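Local coordinates for VAO-type flavoprotein oxidase VAO615 (Myceliophthora thermophila, PDB 6F72) that probably works as an FAD-dependent oxidoreductase that, once reduced, reacts rapidly with molecular oxygen, its substrate being still unidentified, at residues S178-K183 against A194-A199; R216-T221 against R295-G300; H237-S242 against T389-H394; G300-T305 against Y352-G357. All blocks are in the same frame, centred on the assembly; numbering follows the deposited sequence.

How the interactions relate
Interactions 1 and 2 lie on one antiparallel sheet, in which strands 193-198 and 288-298 are neighbours, and both are only partly buried: the first is a hairpin bound by backbone bonds, while the second adds an arginine-aspartate salt bridge to a single bridge pair. Interactions 3 and 4 are buried. The third is almost purely apolar, a tyrosine ring packed against two aliphatic residues, and the fourth is a glycine-rich strand pair in another sheet. Gly300 belongs to both interaction 2 and interaction 4. Interaction 3 is tied to its neighbours by hydrogen bonds, from Tyr391 N to Asp299 of interaction 2 and between His394 and Thr354 of interaction 4.

Interaction 1. Residues S178-K183 against A194-A199; sequences STKFIK and AAKLGA
Thr179 and Leu197 cross obliquely on one side of a two-stranded antiparallel ladder, Thr179 CG2 meeting Leu197 CD2 at 3.8 Å. Thr179 OG1 is set between the backbone N and the carbonyl carbon (chi1 63°), which leaves the methyl beside the N and turned to the leucine. Phe181 and Ala195 follow on the same side and, like Thr179, pack on Met209 of helix 203-212; the Phe181 ring also meets His215 and Leu296. Lys180, Lys196, Ile182 and Ala194 point to the other side. Ile182 CB stands 4.2 Å from Ala194 CB, an apolar contact of a branched residue with a small one. The two lysines touch through their stems, CB of Lys180 to CB of Lys196 at 4.0 Å, and then send their amines away from the ladder.

Backbone pairing sets these positions. Lys180 N donates to Lys196 O at 2.9 Å, Lys196 N answers to Lys180 O, and Ile182 and Ala194 are joined in the same two-way manner. At the other end Gly198 N reaches Ser178 O at 2.8 Å; a side chain on Gly198 would press on Ser178 OG, so glycine suits the place. A water also joins Ser178 OG to Lys196 O, the latter bond weak. In this beta hairpin of the FAD-binding domain, strand 179-186, paired only with 193-198, borders the sheet, while 193-198 pairs on with 288-298; Ala199 just beyond touches the cofactor. Cohesion therefore rests on main-chain bonds and apolar stems. The like charges, Lys180 NZ and Lys196 NZ 6.7 Å apart, would probably repel only mildly, and Lys196 also touches Glu255.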
# COMPACT_ATOMS: atom_id res chain seq x y z
N SER A 178 -11.25 -5.78 15.58
CA SER A 178 -11.88 -4.90 16.59
C SER A 178 -11.88 -3.43 16.16
O SER A 178 -10.92 -2.96 15.54
CB SER A 178 -11.18 -5.02 17.93
OG SER A 178 -9.88 -4.44 17.80
N THR A 179 -12.98 -2.74 16.42
CA THR A 179 -13.08 -1.30 16.19
C THR A 179 -13.72 -0.63 17.42
O THR A 179 -14.72 -1.12 17.97
CB THR A 179 -13.89 -0.96 14.93
OG1 THR A 179 -15.23 -1.41 15.09
CG2 THR A 179 -13.31 -1.64 13.69
N LYS A 180 -13.14 0.50 17.83
CA LYS A 180 -13.56 1.14 19.06
C LYS A 180 -13.63 2.65 18.85
O LYS A 180 -12.61 3.28 18.54
CB LYS A 180 -12.58 0.76 20.18
CG LYS A 180 -12.98 1.15 21.59
CD LYS A 180 -11.91 0.65 22.55
CE LYS A 180 -11.82 1.48 23.81
NZ LYS A 180 -12.99 1.22 24.69
N PHE A 181 -14.84 3.21 18.99
CA PHE A 181 -15.05 4.65 18.90
C PHE A 181 -14.71 5.33 20.21
O PHE A 181 -15.30 5.02 21.24
CB PHE A 181 -16.48 5.00 18.45
CG PHE A 181 -16.75 6.49 18.40
CD1 PHE A 181 -16.10 7.31 17.47
CD2 PHE A 181 -17.67 7.08 19.28
CE1 PHE A 181 -16.34 8.68 17.42
CE2 PHE A 181 -17.93 8.45 19.23
CZ PHE A 181 -17.26 9.25 18.30
N ILE A 182 -13.74 6.24 20.15
CA ILE A 182 -13.34 7.07 21.29
C ILE A 182 -13.83 8.50 21.03
O ILE A 182 -13.24 9.24 20.23
CB ILE A 182 -11.81 7.01 21.54
CG1 ILE A 182 -11.34 5.57 21.74
CG2 ILE A 182 -11.43 7.87 22.75
CD1 ILE A 182 -9.86 5.36 21.51
N LYS A 183 -14.91 8.87 21.72
CA LYS A 183 -15.59 10.17 21.55
C LYS A 183 -14.72 11.37 21.94
O LYS A 183 -14.78 12.42 21.27
CB LYS A 183 -16.89 10.19 22.35
CG LYS A 183 -17.84 11.34 22.00
CD LYS A 183 -19.17 11.14 22.71
CE LYS A 183 -20.07 12.36 22.56
NZ LYS A 183 -21.40 12.10 23.18
N ALA A 194 -11.67 9.75 17.98
CA ALA A 194 -10.64 8.82 17.52
C ALA A 194 -11.24 7.42 17.36
O ALA A 194 -12.33 7.11 17.89
CB ALA A 194 -9.47 8.79 18.49
N ALA A 195 -10.53 6.58 16.62
CA ALA A 195 -10.90 5.19 16.43
C ALA A 195 -9.69 4.31 16.73
O ALA A 195 -8.61 4.53 16.18
CB ALA A 195 -11.40 4.97 15.02
N LYS A 196 -9.87 3.34 17.62
CA LYS A 196 -8.88 2.30 17.83
C LYS A 196 -9.26 1.14 16.90
O LYS A 196 -10.41 0.68 16.92
CB LYS A 196 -8.84 1.86 19.29
CG LYS A 196 -7.73 0.88 19.61
CD LYS A 196 -7.73 0.53 21.09
CE LYS A 196 -7.01 -0.78 21.33
NZ LYS A 196 -6.98 -1.12 22.78
N LEU A 197 -8.31 0.70 16.08
CA LEU A 197 -8.59 -0.31 15.06
C LEU A 197 -7.60 -1.45 15.13
O LEU A 197 -6.39 -1.23 15.16
CB LEU A 197 -8.57 0.31 13.66
CG LEU A 197 -9.41 1.55 13.29
CD1 LEU A 197 -9.08 2.00 11.87
CD2 LEU A 197 -10.91 1.31 13.45
N GLY A 198 -8.12 -2.69 15.14
CA GLY A 198 -7.26 -3.88 15.14
C GLY A 198 -6.44 -3.96 13.85
O GLY A 198 -6.82 -3.40 12.82
N ALA A 199 -5.31 -4.67 13.92
CA ALA A 199 -4.33 -4.73 12.83
C ALA A 199 -4.84 -5.23 11.47
O ALA A 199 -4.26 -4.90 10.43
CB ALA A 199 -3.12 -5.54 13.28
O HOH W 1 -10.22 -1.77 18.83

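Interaction 2. Residues R216-T221 against R295-G300; sequences RIVGGT and RLHRDG. With FAD (flavin-adenine dinucleotide), chain E.
Arg216 and Asp299 form the tight end of this contact. Arg216 CG is anti to the carbonyl carbon (chi1 -53°) and the chain runs extended from CG to NE, bringing NE to Asp299. There NE gives a 2.8 Å salt-bridge bond to Asp299 OD1, using the anti lone pair of that oxygen, and the guanidinium and carboxylate planes stand 77° apart. NH2 reaches Gly300 O at 2.9 Å, an acceptor in the guanidinium plane, although the nitrogen sits above the plane of that carbonyl; Arg298 O lies over one face of the group. Asp299 OD1 also receives Tyr391 N, and NH1 bonds to Tyr244 OH. A methionine in place of Arg216 would probably leave Asp299 OD1 without its charged partner and Gly300 O without this donor.

Arg216 and His297 make a single antiparallel hydrogen-bonded pair, with Arg216 N 2.7 Å from His297 O, which adds strand 215-216 to the sheet of the PCMH-type FAD-binding domain. Beside it, Leu296 CD2 meets Ile217 CB at 3.7 Å, aliphatic branches suited to packing against Ala210 of helix 203-212.

Farther along, a water takes over, accepting from Val218 N and donating to Arg295 O, and is also hydrogen-bonded with His297 NE2. Arg298 lies on the exposed side, its NH1 weakly bonded to Gly214 O. Residues 219-221 run to the flavin, where Thr221 OG1, at 2.7 Å, and Thr221 N both donate to O4 of FAD.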
# COMPACT_ATOMS: atom_id res chain seq x y z
N ARG A 216 -15.07 10.89 9.29
CA ARG A 216 -14.21 10.41 8.20
C ARG A 216 -12.90 9.93 8.80
O ARG A 216 -12.44 10.46 9.82
CB ARG A 216 -13.90 11.55 7.23
CG ARG A 216 -15.10 12.28 6.67
CD ARG A 216 -14.72 13.68 6.21
NE ARG A 216 -15.86 14.39 5.62
CZ ARG A 216 -15.91 15.70 5.38
NH1 ARG A 216 -14.88 16.48 5.68
NH2 ARG A 216 -17.00 16.23 4.84
N ILE A 217 -12.30 8.91 8.18
CA ILE A 217 -10.93 8.48 8.50
C ILE A 217 -10.06 8.49 7.23
O ILE A 217 -10.53 8.18 6.13
CB ILE A 217 -10.88 7.10 9.21
CG1 ILE A 217 -9.46 6.81 9.74
CG2 ILE A 217 -11.39 5.98 8.30
CD1 ILE A 217 -9.34 5.64 10.71
N VAL A 218 -8.79 8.84 7.42
CA VAL A 218 -7.78 8.87 6.35
C VAL A 218 -7.32 7.45 5.98
O VAL A 218 -6.63 6.76 6.76
CB VAL A 218 -6.59 9.80 6.72
CG1 VAL A 218 -5.51 9.78 5.65
CG2 VAL A 218 -7.08 11.23 6.95
N GLY A 219 -7.68 7.04 4.76
CA GLY A 219 -7.35 5.71 4.26
C GLY A 219 -7.23 5.68 2.75
O GLY A 219 -7.57 6.65 2.07
N GLY A 220 -6.78 4.54 2.24
CA GLY A 220 -6.50 4.37 0.81
C GLY A 220 -7.72 4.29 -0.10
O GLY A 220 -8.85 4.13 0.36
N THR A 221 -7.45 4.40 -1.39
CA THR A 221 -8.50 4.44 -2.40
C THR A 221 -8.89 3.02 -2.77
O THR A 221 -9.98 2.78 -3.33
CB THR A 221 -8.04 5.16 -3.67
OG1 THR A 221 -6.83 4.56 -4.14
CG2 THR A 221 -7.79 6.64 -3.38
N ARG A 295 -6.89 9.51 14.72
CA ARG A 295 -7.85 10.61 14.59
C ARG A 295 -9.02 10.29 13.66
O ARG A 295 -8.85 9.72 12.59
CB ARG A 295 -7.13 11.88 14.10
CG ARG A 295 -5.88 12.24 14.89
CD ARG A 295 -5.34 13.64 14.58
NE ARG A 295 -4.90 13.81 13.20
CZ ARG A 295 -4.19 14.85 12.74
NH1 ARG A 295 -3.80 15.83 13.56
NH2 ARG A 295 -3.86 14.90 11.45
N LEU A 296 -10.21 10.64 14.12
CA LEU A 296 -11.40 10.72 13.29
C LEU A 296 -11.72 12.17 13.06
O LEU A 296 -11.37 13.01 13.87
CB LEU A 296 -12.59 10.02 13.95
CG LEU A 296 -12.59 8.49 13.92
CD1 LEU A 296 -13.86 7.97 14.57
CD2 LEU A 296 -12.45 7.96 12.50
N HIS A 297 -12.40 12.48 11.96
CA HIS A 297 -12.69 13.86 11.60
C HIS A 297 -14.17 14.01 11.33
O HIS A 297 -14.77 13.11 10.76
CB HIS A 297 -11.87 14.25 10.37
CG HIS A 297 -10.43 13.84 10.46
ND1 HIS A 297 -9.47 14.61 11.08
CD2 HIS A 297 -9.79 12.73 10.01
CE1 HIS A 297 -8.31 14.00 11.02
NE2 HIS A 297 -8.47 12.86 10.37
N ARG A 298 -14.76 15.13 11.75
CA ARG A 298 -16.19 15.37 11.56
C ARG A 298 -16.57 15.26 10.08
O ARG A 298 -15.93 15.86 9.21
CB ARG A 298 -16.62 16.72 12.14
CG ARG A 298 -18.14 16.92 12.25
CD ARG A 298 -18.78 15.91 13.20
NE ARG A 298 -20.23 16.09 13.35
CZ ARG A 298 -21.16 15.53 12.56
NH1 ARG A 298 -20.81 14.76 11.54
NH2 ARG A 298 -22.45 15.75 12.80
N ASP A 299 -17.60 14.45 9.80
CA ASP A 299 -18.09 14.26 8.44
C ASP A 299 -19.06 15.37 8.06
O ASP A 299 -19.49 16.14 8.91
CB ASP A 299 -18.74 12.87 8.31
CG ASP A 299 -18.84 12.38 6.88
OD1 ASP A 299 -18.17 12.90 5.95
OD2 ASP A 299 -19.61 11.43 6.68
N GLY A 300 -19.38 15.46 6.78
CA GLY A 300 -20.35 16.41 6.27
C GLY A 300 -20.37 16.27 4.76
O GLY A 300 -19.69 15.41 4.21
PA FAD E . 0.45 -6.39 3.53
O1A FAD E . 1.14 -6.90 2.29
O2A FAD E . -0.28 -7.41 4.35
O5B FAD E . 1.54 -5.63 4.43
C5B FAD E . 2.50 -4.75 3.87
C4B FAD E . 3.75 -4.64 4.74
O4B FAD E . 3.38 -4.22 6.06
C3B FAD E . 4.50 -5.95 4.92
O3B FAD E . 5.90 -5.61 4.98
C2B FAD E . 4.05 -6.48 6.26
O2B FAD E . 5.07 -7.26 6.90
C1B FAD E . 3.76 -5.20 7.03
N9A FAD E . 2.66 -5.31 8.02
C8A FAD E . 1.34 -5.30 7.73
N7A FAD E . 0.60 -5.37 8.86
C5A FAD E . 1.45 -5.42 9.90
C6A FAD E . 1.33 -5.50 11.37
N6A FAD E . 0.10 -5.55 11.93
N1A FAD E . 2.46 -5.52 12.10
C2A FAD E . 3.69 -5.47 11.54
N3A FAD E . 3.88 -5.39 10.20
C4A FAD E . 2.81 -5.36 9.34
N1 FAD E . -1.32 3.01 -0.93
C2 FAD E . -1.63 4.33 -0.81
O2 FAD E . -0.88 5.08 -0.14
N3 FAD E . -2.73 4.86 -1.41
C4 FAD E . -3.58 4.14 -2.16
O4 FAD E . -4.58 4.68 -2.69
C4X FAD E . -3.31 2.70 -2.32
N5 FAD E . -4.13 1.90 -3.04
C5X FAD E . -3.87 0.57 -3.20
C6 FAD E . -4.74 -0.24 -3.96
C7 FAD E . -4.46 -1.62 -4.09
C7M FAD E . -5.40 -2.48 -4.92
C8 FAD E . -3.24 -2.22 -3.42
C8M FAD E . -2.90 -3.70 -3.43
C9 FAD E . -2.40 -1.40 -2.68
C9A FAD E . -2.67 -0.03 -2.54
N10 FAD E . -1.81 0.79 -1.76
C10 FAD E . -2.10 2.16 -1.64
C1' FAD E . -0.61 0.22 -1.15
C2' FAD E . -0.59 -0.03 0.32
O2' FAD E . -0.46 1.23 0.98
C3' FAD E . 0.65 -0.89 0.56
O3' FAD E . 0.69 -2.01 -0.35
C4' FAD E . 0.70 -1.39 2.00
O4' FAD E . 1.98 -1.99 2.25
C5' FAD E . -0.45 -2.35 2.31
O5' FAD E . -0.33 -2.89 3.62
P FAD E . -1.24 -4.15 4.04
O1P FAD E . -2.66 -3.87 3.65
O2P FAD E . -0.85 -4.46 5.47
O3P FAD E . -0.65 -5.30 3.08
O HOH W 2 -7.64 9.69 10.11

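Interaction 3. Residues H237-S242 against T389-H394; sequences HSILSS and TNYYDH. With FAD (flavin-adenine dinucleotide), chain E.
Tyr391 chi1 of 178° sets CG anti to the backbone N, on a side chain that heads for Leu240 and Ile239, and Ile239 CG1 sits between its own N and carbonyl carbon (chi1 60°), bringing that branch up to the phenol oxygen. Leucine and tyrosine reach toward each other tip to tip. Leu240 CD1 lies over one ring face, 3.7 Å from the centroid of the Tyr391 ring and 17° off the normal, a CH-pi contact, while Leu240 CG rests 3.6 Å from Tyr391 CZ. Ile239 comes to the edge instead: its CD1 is 3.7 Å from Tyr391 CE1, and its CG1 touches Tyr391 OH at 3.3 Å. The same CD1 also meets the edge of the His394 ring in its plane, at 3.9 Å from NE2, a nitrogen hydrogen-bonded with Thr354 OG1.

Polar groups secure each segment separately. Ser238 OG accepts Leu240 N at 3.1 Å in the turn that leads into helix 241-244, and is bonded to Gly219 O as well. Asn390 is the N-cap of helix 391-399, its OD1 taking Asp393 N at 2.8 Å. An alanine at Tyr391 would probably leave Leu240 without the ring it packs on and open a gap between the 237-242 turn and the helix.

Residues 237-242, which begin at the flavin with His237 N donating to O2 of FAD, thus pack against the start of helix 391-399, which follows strand 382-388 of the seven-stranded sheet. With no hydrogen bond passing between the two segments, their cohesion comes from the CH-pi contact and the aliphatic contacts at the ring edge.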
# COMPACT_ATOMS: atom_id res chain seq x y z
N HIS A 237 -1.20 7.62 1.52
CA HIS A 237 -1.93 8.72 0.92
C HIS A 237 -3.42 8.41 0.74
O HIS A 237 -3.85 7.25 0.83
CB HIS A 237 -1.26 9.20 -0.37
CG HIS A 237 -1.65 8.43 -1.59
ND1 HIS A 237 -1.01 7.28 -1.99
CD2 HIS A 237 -2.61 8.67 -2.53
CE1 HIS A 237 -1.56 6.83 -3.10
NE2 HIS A 237 -2.53 7.66 -3.45
N SER A 238 -4.20 9.46 0.50
CA SER A 238 -5.65 9.41 0.55
C SER A 238 -6.17 10.61 -0.21
O SER A 238 -5.48 11.64 -0.29
CB SER A 238 -6.12 9.50 2.01
OG SER A 238 -7.53 9.62 2.13
N ILE A 239 -7.39 10.50 -0.75
CA ILE A 239 -8.09 11.63 -1.37
C ILE A 239 -8.45 12.72 -0.32
O ILE A 239 -8.82 13.85 -0.66
CB ILE A 239 -9.32 11.16 -2.20
CG1 ILE A 239 -10.35 10.42 -1.32
CG2 ILE A 239 -8.87 10.30 -3.39
CD1 ILE A 239 -11.74 10.25 -1.93
N LEU A 240 -8.29 12.36 0.95
CA LEU A 240 -8.57 13.23 2.07
C LEU A 240 -7.30 13.88 2.64
O LEU A 240 -7.37 14.64 3.61
CB LEU A 240 -9.31 12.45 3.18
CG LEU A 240 -10.82 12.19 3.07
CD1 LEU A 240 -11.34 11.63 4.39
CD2 LEU A 240 -11.64 13.41 2.66
N SER A 241 -6.15 13.58 2.03
CA SER A 241 -4.88 14.05 2.56
C SER A 241 -4.68 15.56 2.52
O SER A 241 -4.04 16.11 3.41
CB SER A 241 -3.71 13.30 1.92
OG SER A 241 -3.64 11.99 2.46
N SER A 242 -5.29 16.23 1.54
CA SER A 242 -5.25 17.70 1.45
C SER A 242 -6.01 18.35 2.60
O SER A 242 -5.74 19.50 2.95
CB SER A 242 -5.82 18.19 0.13
OG SER A 242 -5.02 17.79 -0.95
N THR A 389 -23.84 13.49 0.46
CA THR A 389 -24.27 13.82 1.82
C THR A 389 -23.14 13.61 2.83
O THR A 389 -23.03 14.36 3.81
CB THR A 389 -25.48 12.96 2.24
OG1 THR A 389 -26.42 12.94 1.17
CG2 THR A 389 -26.17 13.51 3.49
N ASN A 390 -22.32 12.61 2.58
CA ASN A 390 -21.26 12.19 3.48
C ASN A 390 -20.05 11.74 2.68
O ASN A 390 -20.10 11.68 1.45
CB ASN A 390 -21.77 11.07 4.39
CG ASN A 390 -22.30 9.90 3.60
OD1 ASN A 390 -21.54 9.03 3.18
ND2 ASN A 390 -23.60 9.87 3.37
N TYR A 391 -18.96 11.40 3.37
CA TYR A 391 -17.75 10.93 2.71
C TYR A 391 -17.86 9.53 2.13
O TYR A 391 -17.40 9.31 1.00
CB TYR A 391 -16.55 10.99 3.64
CG TYR A 391 -15.26 10.48 3.03
CD1 TYR A 391 -14.72 11.06 1.88
CD2 TYR A 391 -14.58 9.41 3.61
CE1 TYR A 391 -13.54 10.59 1.31
CE2 TYR A 391 -13.40 8.93 3.06
CZ TYR A 391 -12.88 9.53 1.92
OH TYR A 391 -11.71 9.05 1.40
N TYR A 392 -18.43 8.60 2.91
CA TYR A 392 -18.60 7.20 2.50
C TYR A 392 -19.25 7.13 1.11
O TYR A 392 -18.70 6.51 0.21
CB TYR A 392 -19.41 6.41 3.54
CG TYR A 392 -19.45 4.89 3.35
CD1 TYR A 392 -20.32 4.30 2.42
CD2 TYR A 392 -18.62 4.05 4.12
CE1 TYR A 392 -20.36 2.92 2.25
CE2 TYR A 392 -18.66 2.66 3.95
CZ TYR A 392 -19.53 2.11 3.01
OH TYR A 392 -19.57 0.74 2.83
N ASP A 393 -20.38 7.83 0.96
CA ASP A 393 -21.09 7.94 -0.32
C ASP A 393 -20.24 8.46 -1.45
O ASP A 393 -20.27 7.88 -2.53
CB ASP A 393 -22.32 8.83 -0.18
CG ASP A 393 -23.45 8.15 0.54
OD1 ASP A 393 -23.27 7.00 1.01
OD2 ASP A 393 -24.52 8.78 0.64
N HIS A 394 -19.49 9.54 -1.19
CA HIS A 394 -18.56 10.11 -2.16
C HIS A 394 -17.51 9.09 -2.59
O HIS A 394 -17.30 8.89 -3.79
CB HIS A 394 -17.88 11.36 -1.61
CG HIS A 394 -16.71 11.83 -2.42
ND1 HIS A 394 -16.85 12.65 -3.51
CD2 HIS A 394 -15.38 11.61 -2.28
CE1 HIS A 394 -15.65 12.91 -4.02
NE2 HIS A 394 -14.75 12.28 -3.29
PA FAD E . 0.45 -6.39 3.53
O1A FAD E . 1.14 -6.90 2.29
O2A FAD E . -0.28 -7.41 4.35
O5B FAD E . 1.54 -5.63 4.43
C5B FAD E . 2.50 -4.75 3.87
C4B FAD E . 3.75 -4.64 4.74
O4B FAD E . 3.38 -4.22 6.06
C3B FAD E . 4.50 -5.95 4.92
O3B FAD E . 5.90 -5.61 4.98
C2B FAD E . 4.05 -6.48 6.26
O2B FAD E . 5.07 -7.26 6.90
C1B FAD E . 3.76 -5.20 7.03
N9A FAD E . 2.66 -5.31 8.02
C8A FAD E . 1.34 -5.30 7.73
N7A FAD E . 0.60 -5.37 8.86
C5A FAD E . 1.45 -5.42 9.90
C6A FAD E . 1.33 -5.50 11.37
N6A FAD E . 0.10 -5.55 11.93
N1A FAD E . 2.46 -5.52 12.10
C2A FAD E . 3.69 -5.47 11.54
N3A FAD E . 3.88 -5.39 10.20
C4A FAD E . 2.81 -5.36 9.34
N1 FAD E . -1.32 3.01 -0.93
C2 FAD E . -1.63 4.33 -0.81
O2 FAD E . -0.88 5.08 -0.14
N3 FAD E . -2.73 4.86 -1.41
C4 FAD E . -3.58 4.14 -2.16
O4 FAD E . -4.58 4.68 -2.69
C4X FAD E . -3.31 2.70 -2.32
N5 FAD E . -4.13 1.90 -3.04
C5X FAD E . -3.87 0.57 -3.20
C6 FAD E . -4.74 -0.24 -3.96
C7 FAD E . -4.46 -1.62 -4.09
C7M FAD E . -5.40 -2.48 -4.92
C8 FAD E . -3.24 -2.22 -3.42
C8M FAD E . -2.90 -3.70 -3.43
C9 FAD E . -2.40 -1.40 -2.68
C9A FAD E . -2.67 -0.03 -2.54
N10 FAD E . -1.81 0.79 -1.76
C10 FAD E . -2.10 2.16 -1.64
C1' FAD E . -0.61 0.22 -1.15
C2' FAD E . -0.59 -0.03 0.32
O2' FAD E . -0.46 1.23 0.98
C3' FAD E . 0.65 -0.89 0.56
O3' FAD E . 0.69 -2.01 -0.35
C4' FAD E . 0.70 -1.39 2.00
O4' FAD E . 1.98 -1.99 2.25
C5' FAD E . -0.45 -2.35 2.31
O5' FAD E . -0.33 -2.89 3.62
P FAD E . -1.24 -4.15 4.04
O1P FAD E . -2.66 -3.87 3.65
O2P FAD E . -0.85 -4.46 5.47
O3P FAD E . -0.65 -5.30 3.08

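Interaction 4. Residues G300-T305 against Y352-G357; sequences GIVGGT and YGTMPG
Thr305 O is gripped twice by the strand beside it: Gly353 N donates to it at 2.8 Å, and Tyr352 CA makes a C-H...O contact at 3.2 Å. Gly353 O has a matching pair of partners, Gly304 CA at 3.3 Å and, weakly, Thr305 N. Farther along, Gly303 and Met355 exchange two backbone bonds, and Gly357 N closes the ladder on Ile301 O at 2.7 Å.

Side-chain room explains two of the glycines. A CB on Gly353 would clash with Thr305 CG2, and one on Gly303 would press on Met355 O. Met355, paired with Gly303, has its CB 3.5 Å from Gly303 O, and its chain bends at chi3 (-81°) to carry CE to 3.6 Å from Gly304 C and 4.1 Å from Thr305 CG2. Methionine is long and flexible enough to make this turn, and it also packs on Val363 and Leu366 of helix 360-376. The other face bears Val302, Thr354 and Pro356, with Tyr391 and His394 of helix 391-399 against the valine. Pro356 fits because it stands in a non-hydrogen-bonded pair with Val302, where its lack of an N-H costs the pairing nothing. Gly357, with positive phi, turns the chain out of the strand.

Strands 302-310 and 348-356 are neighbours in the seven-stranded antiparallel sheet, consistent with the substrate (cap) domain of vanillyl-alcohol-oxidase-type flavoproteins, whose sheet stands beside the flavin domain.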
# COMPACT_ATOMS: atom_id res chain seq x y z
N GLY A 300 -19.38 15.46 6.78
CA GLY A 300 -20.35 16.41 6.27
C GLY A 300 -20.37 16.27 4.76
O GLY A 300 -19.69 15.41 4.21
N ILE A 301 -21.16 17.12 4.11
CA ILE A 301 -21.22 17.28 2.66
C ILE A 301 -19.83 17.15 2.00
O ILE A 301 -18.86 17.70 2.50
CB ILE A 301 -21.96 18.62 2.33
CG1 ILE A 301 -23.43 18.37 1.96
CG2 ILE A 301 -21.28 19.46 1.24
CD1 ILE A 301 -24.35 18.13 3.13
N VAL A 302 -19.75 16.35 0.93
CA VAL A 302 -18.51 16.22 0.15
C VAL A 302 -18.81 16.49 -1.33
O VAL A 302 -19.61 15.78 -1.95
CB VAL A 302 -17.81 14.83 0.32
CG1 VAL A 302 -16.55 14.74 -0.54
CG2 VAL A 302 -17.44 14.58 1.77
N GLY A 303 -18.17 17.52 -1.87
CA GLY A 303 -18.26 17.86 -3.29
C GLY A 303 -17.43 16.92 -4.15
O GLY A 303 -16.31 16.53 -3.79
N GLY A 304 -17.97 16.56 -5.30
CA GLY A 304 -17.30 15.61 -6.19
C GLY A 304 -17.47 15.96 -7.64
O GLY A 304 -18.39 16.71 -8.00
N THR A 305 -16.58 15.43 -8.47
CA THR A 305 -16.73 15.53 -9.92
C THR A 305 -15.96 14.47 -10.67
O THR A 305 -14.94 13.96 -10.19
CB THR A 305 -16.35 16.93 -10.47
OG1 THR A 305 -16.87 17.05 -11.79
CG2 THR A 305 -14.82 17.14 -10.49
N TYR A 352 -11.14 12.26 -10.96
CA TYR A 352 -12.20 12.32 -9.96
C TYR A 352 -11.81 13.30 -8.87
O TYR A 352 -10.74 13.17 -8.26
CB TYR A 352 -12.43 10.95 -9.33
CG TYR A 352 -12.74 9.82 -10.30
CD1 TYR A 352 -13.64 10.00 -11.37
CD2 TYR A 352 -12.17 8.55 -10.12
CE1 TYR A 352 -13.94 8.95 -12.24
CE2 TYR A 352 -12.47 7.49 -10.98
CZ TYR A 352 -13.35 7.70 -12.03
OH TYR A 352 -13.64 6.65 -12.88
N GLY A 353 -12.67 14.28 -8.65
CA GLY A 353 -12.44 15.33 -7.66
C GLY A 353 -13.06 15.06 -6.31
O GLY A 353 -14.17 14.53 -6.23
N THR A 354 -12.34 15.45 -5.26
CA THR A 354 -12.79 15.32 -3.87
C THR A 354 -12.68 16.70 -3.19
O THR A 354 -11.58 17.25 -3.02
CB THR A 354 -11.96 14.27 -3.11
OG1 THR A 354 -12.15 12.99 -3.74
CG2 THR A 354 -12.37 14.18 -1.64
N MET A 355 -13.83 17.25 -2.83
CA MET A 355 -13.93 18.62 -2.35
C MET A 355 -14.72 18.70 -1.03
O MET A 355 -15.89 19.10 -1.02
CB MET A 355 -14.54 19.51 -3.45
CG MET A 355 -13.66 19.65 -4.69
SD MET A 355 -14.50 20.21 -6.19
CE MET A 355 -15.22 18.67 -6.76
N PRO A 356 -14.08 18.29 0.10
CA PRO A 356 -14.82 18.15 1.37
C PRO A 356 -15.49 19.45 1.82
O PRO A 356 -14.87 20.51 1.78
CB PRO A 356 -13.74 17.69 2.36
CG PRO A 356 -12.70 17.04 1.51
CD PRO A 356 -12.67 17.88 0.26
N GLY A 357 -16.75 19.36 2.22
CA GLY A 357 -17.51 20.52 2.69
C GLY A 357 -17.97 21.50 1.62
O GLY A 357 -18.53 22.55 1.95